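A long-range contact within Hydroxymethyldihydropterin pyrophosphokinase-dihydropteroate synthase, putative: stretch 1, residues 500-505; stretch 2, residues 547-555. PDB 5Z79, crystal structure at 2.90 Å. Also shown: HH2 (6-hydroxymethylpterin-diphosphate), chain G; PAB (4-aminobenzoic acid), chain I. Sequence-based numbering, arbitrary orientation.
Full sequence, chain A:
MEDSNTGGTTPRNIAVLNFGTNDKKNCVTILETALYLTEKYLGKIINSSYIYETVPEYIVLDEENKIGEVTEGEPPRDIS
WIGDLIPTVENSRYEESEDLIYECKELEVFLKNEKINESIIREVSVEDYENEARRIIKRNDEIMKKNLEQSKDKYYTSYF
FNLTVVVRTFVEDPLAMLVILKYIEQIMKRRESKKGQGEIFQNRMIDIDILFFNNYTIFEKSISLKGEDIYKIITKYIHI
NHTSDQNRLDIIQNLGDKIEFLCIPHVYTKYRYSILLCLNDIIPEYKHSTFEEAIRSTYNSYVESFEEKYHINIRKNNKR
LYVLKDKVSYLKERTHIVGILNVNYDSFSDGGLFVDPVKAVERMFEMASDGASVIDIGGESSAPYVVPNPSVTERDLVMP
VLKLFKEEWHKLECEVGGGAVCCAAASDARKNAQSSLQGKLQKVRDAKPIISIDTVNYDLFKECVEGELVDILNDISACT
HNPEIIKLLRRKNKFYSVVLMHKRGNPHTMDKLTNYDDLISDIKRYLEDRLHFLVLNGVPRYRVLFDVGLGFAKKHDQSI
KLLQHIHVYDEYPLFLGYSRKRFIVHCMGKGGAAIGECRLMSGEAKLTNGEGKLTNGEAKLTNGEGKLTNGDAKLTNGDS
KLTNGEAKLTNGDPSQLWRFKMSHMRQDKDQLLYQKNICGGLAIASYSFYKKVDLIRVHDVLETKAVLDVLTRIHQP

Stretch 1 500-505: LMHKRG
Stretch 2 (547-555) DVGLGFAKK

Stretch 2 starts beside the end of a strand, Leu 500 and Met 501, and runs parallel to it; together the stretches bury 442 Å². Asp 547 (phi/psi -148/127) bridges Met 501 (-106/143), CA to CA 4.5 Å: Asp 547 N donates to Leu 500 O at 3.2 Å, and His 502 N donates to Asp 547 O, also at 3.2 Å. The side chains of Met 501 and Asp 547 share one face of the sheet. With chi1 -172° and chi2 -43°, the Asp 547 carboxylate divides its oxygens: OD1 accepts from Gly 549 N at 2.6 Å, while OD2 accepts from HH2 N7 at 3.1 Å, an acid well matched to a pterin donor.

Val 548 (-81/-5, chi1 m) turns its side chain away. Gly 549 (60/73) has a positive phi, and a CB there would lie 2.3 Å from His 502 O, a clash; its CA packs 3.6 Å from Met 501 CG. It opens a type II turn through Leu 550 (-69/134) and Gly 551 (82/-10), closed by a weak bond from Phe 552 N to Gly 549 O, 3.4 Å. At Gly 551 a CB would strike PAB O2'.

Phe 552 (-96/97; chi1 -76°, chi2 88°) points toward stretch 1. Met 501, t at chi1 and chi2 with chi3 91°, lays its CE 3.4 Å from the centroid of the Phe 552 ring, over one face; PAB C5 covers the opposite face. Ala 553 (67/39) points its CB toward stretch 1, 3.7 Å from Arg 504 CB.

Lys 554 (-136/135; chi1 -66°, chi2 97°, then t, t) extends its buried amine back inside the loop. Lys 554 NZ shares its three protons among four acceptors: His 502 ND1 at 3.2 Å, near the imidazole plane (His 502 chi1 t, chi2 -80°), and Val 548 O, Gly 549 O and Phe 552 O at 2.8, 2.6 and 3.0 Å. Lys 555 (-64/163), exposed, sits at the N-cap position before a helix.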

# COMPACT_ATOMS: atom_id res chain seq x y z
N LEU A 500 17.67 -14.39 12.78
CA LEU A 500 19.02 -14.13 12.29
C LEU A 500 19.13 -12.77 11.60
O LEU A 500 18.63 -12.58 10.52
CB LEU A 500 19.48 -15.24 11.33
CG LEU A 500 19.25 -16.67 11.80
CD1 LEU A 500 19.58 -17.68 10.71
CD2 LEU A 500 20.08 -16.90 13.04
N MET A 501 19.82 -11.84 12.21
CA MET A 501 19.93 -10.51 11.66
C MET A 501 21.29 -10.22 11.05
O MET A 501 22.33 -10.62 11.61
CB MET A 501 19.67 -9.49 12.78
CG MET A 501 19.47 -8.08 12.29
SD MET A 501 19.65 -6.85 13.57
CE MET A 501 21.40 -6.44 13.46
N HIS A 502 21.32 -9.48 9.96
CA HIS A 502 22.56 -9.05 9.37
C HIS A 502 23.16 -7.79 9.97
O HIS A 502 22.60 -6.74 9.84
CB HIS A 502 22.39 -8.79 7.89
CG HIS A 502 23.66 -8.40 7.22
ND1 HIS A 502 24.16 -7.12 7.28
CD2 HIS A 502 24.56 -9.13 6.53
CE1 HIS A 502 25.31 -7.07 6.63
NE2 HIS A 502 25.57 -8.27 6.17
N LYS A 503 24.33 -7.90 10.58
CA LYS A 503 25.18 -6.72 10.84
C LYS A 503 26.63 -6.97 10.45
O LYS A 503 26.98 -8.08 10.09
CB LYS A 503 25.07 -6.27 12.30
CG LYS A 503 25.53 -7.25 13.36
CD LYS A 503 25.70 -6.50 14.69
CE LYS A 503 26.31 -7.36 15.79
NZ LYS A 503 27.76 -7.65 15.59
N ARG A 504 27.44 -5.92 10.44
CA ARG A 504 28.90 -6.01 10.33
C ARG A 504 29.46 -5.12 11.40
O ARG A 504 29.00 -4.00 11.58
CB ARG A 504 29.44 -5.46 9.02
CG ARG A 504 29.21 -6.29 7.79
CD ARG A 504 29.54 -5.40 6.59
NE ARG A 504 29.44 -6.09 5.31
CZ ARG A 504 29.71 -5.53 4.13
NH1 ARG A 504 30.07 -4.24 4.07
NH2 ARG A 504 29.59 -6.24 3.01
N GLY A 505 30.46 -5.61 12.12
CA GLY A 505 31.18 -4.76 13.02
C GLY A 505 30.49 -4.71 14.34
O GLY A 505 29.78 -5.64 14.71
N ASP A 547 16.06 -11.21 9.16
CA ASP A 547 16.05 -9.79 9.41
C ASP A 547 17.20 -9.15 8.72
O ASP A 547 18.27 -9.46 9.01
CB ASP A 547 16.15 -9.50 10.89
CG ASP A 547 15.94 -8.05 11.19
OD1 ASP A 547 16.48 -7.24 10.47
OD2 ASP A 547 15.26 -7.72 12.13
N VAL A 548 17.00 -8.14 7.92
CA VAL A 548 18.09 -7.49 7.20
C VAL A 548 18.88 -6.49 8.00
O VAL A 548 19.86 -5.97 7.54
CB VAL A 548 17.60 -6.83 5.90
CG1 VAL A 548 16.64 -7.75 5.18
CG2 VAL A 548 16.89 -5.55 6.20
N GLY A 549 18.47 -6.22 9.22
CA GLY A 549 19.17 -5.29 10.05
C GLY A 549 19.32 -3.87 9.60
O GLY A 549 20.36 -3.46 9.15
N LEU A 550 18.24 -3.14 9.65
CA LEU A 550 18.26 -1.78 9.22
C LEU A 550 19.09 -0.90 10.13
O LEU A 550 18.93 -0.92 11.31
CB LEU A 550 16.84 -1.27 9.08
CG LEU A 550 15.95 -1.96 8.06
CD1 LEU A 550 14.51 -1.68 8.34
CD2 LEU A 550 16.30 -1.51 6.67
N GLY A 551 19.92 -0.07 9.55
CA GLY A 551 20.79 0.83 10.28
C GLY A 551 22.08 0.23 10.78
O GLY A 551 22.93 0.96 11.23
N PHE A 552 22.24 -1.09 10.71
CA PHE A 552 23.45 -1.78 11.20
C PHE A 552 24.43 -2.02 10.07
O PHE A 552 24.31 -2.98 9.33
CB PHE A 552 23.12 -3.15 11.76
CG PHE A 552 22.47 -3.14 13.11
CD1 PHE A 552 21.10 -3.04 13.24
CD2 PHE A 552 23.23 -3.32 14.26
CE1 PHE A 552 20.49 -3.08 14.48
CE2 PHE A 552 22.62 -3.36 15.51
CZ PHE A 552 21.25 -3.25 15.62
N ALA A 553 25.41 -1.15 9.93
CA ALA A 553 26.40 -1.27 8.86
C ALA A 553 25.77 -1.06 7.49
O ALA A 553 26.09 -1.74 6.50
CB ALA A 553 27.12 -2.60 8.95
N LYS A 554 24.84 -0.09 7.47
CA LYS A 554 24.27 0.48 6.25
C LYS A 554 24.21 2.01 6.36
O LYS A 554 23.82 2.55 7.41
CB LYS A 554 22.89 -0.06 6.05
CG LYS A 554 22.86 -1.53 5.76
CD LYS A 554 22.58 -2.33 7.01
CE LYS A 554 22.55 -3.83 6.72
NZ LYS A 554 22.27 -4.67 7.91
N LYS A 555 24.62 2.71 5.30
CA LYS A 555 24.28 4.13 5.16
C LYS A 555 22.80 4.23 5.06
O LYS A 555 22.11 3.28 4.72
CB LYS A 555 24.83 4.75 3.86
CG LYS A 555 26.34 4.90 3.76
CD LYS A 555 26.86 5.94 4.75
CE LYS A 555 28.12 5.42 5.47
NZ LYS A 555 28.15 5.91 6.88
N1 HH2 G . 17.55 -3.26 16.41
C2 HH2 G . 17.85 -2.96 17.70
C3 HH2 G . 17.85 -3.96 18.68
N4 HH2 G . 17.54 -5.23 18.38
N5 HH2 G . 16.92 -6.84 16.79
C6 HH2 G . 16.62 -7.16 15.51
N6 HH2 G . 16.33 -8.45 15.21
N7 HH2 G . 16.61 -6.25 14.51
C8 HH2 G . 16.89 -4.95 14.70
O8 HH2 G . 16.86 -4.14 13.74
C9 HH2 G . 17.24 -4.52 16.08
C10 HH2 G . 17.24 -5.57 17.12
C11 HH2 G . 18.16 -1.54 18.12
O4 HH2 G . 16.95 -0.92 18.67
P1 HH2 G . 16.70 -0.55 20.24
O1P HH2 G . 15.67 0.53 20.40
O2P HH2 G . 16.57 -1.79 21.11
O3P HH2 G . 18.10 0.17 20.56
P2 HH2 G . 19.26 -0.44 21.52
O4P HH2 G . 18.57 -1.12 22.70
O5P HH2 G . 20.06 0.82 21.79
O6P HH2 G . 19.99 -1.45 20.65
C1' PAB I . 20.34 3.76 13.85
O1' PAB I . 19.55 4.66 14.19
O2' PAB I . 21.01 3.83 12.79
C1 PAB I . 20.52 2.58 14.76
C2 PAB I . 20.00 2.63 16.05
C3 PAB I . 20.17 1.55 16.90
C4 PAB I . 20.84 0.43 16.46
C5 PAB I . 21.37 0.36 15.18
C6 PAB I . 21.20 1.44 14.33
N4 PAB I . 21.00 -0.61 17.31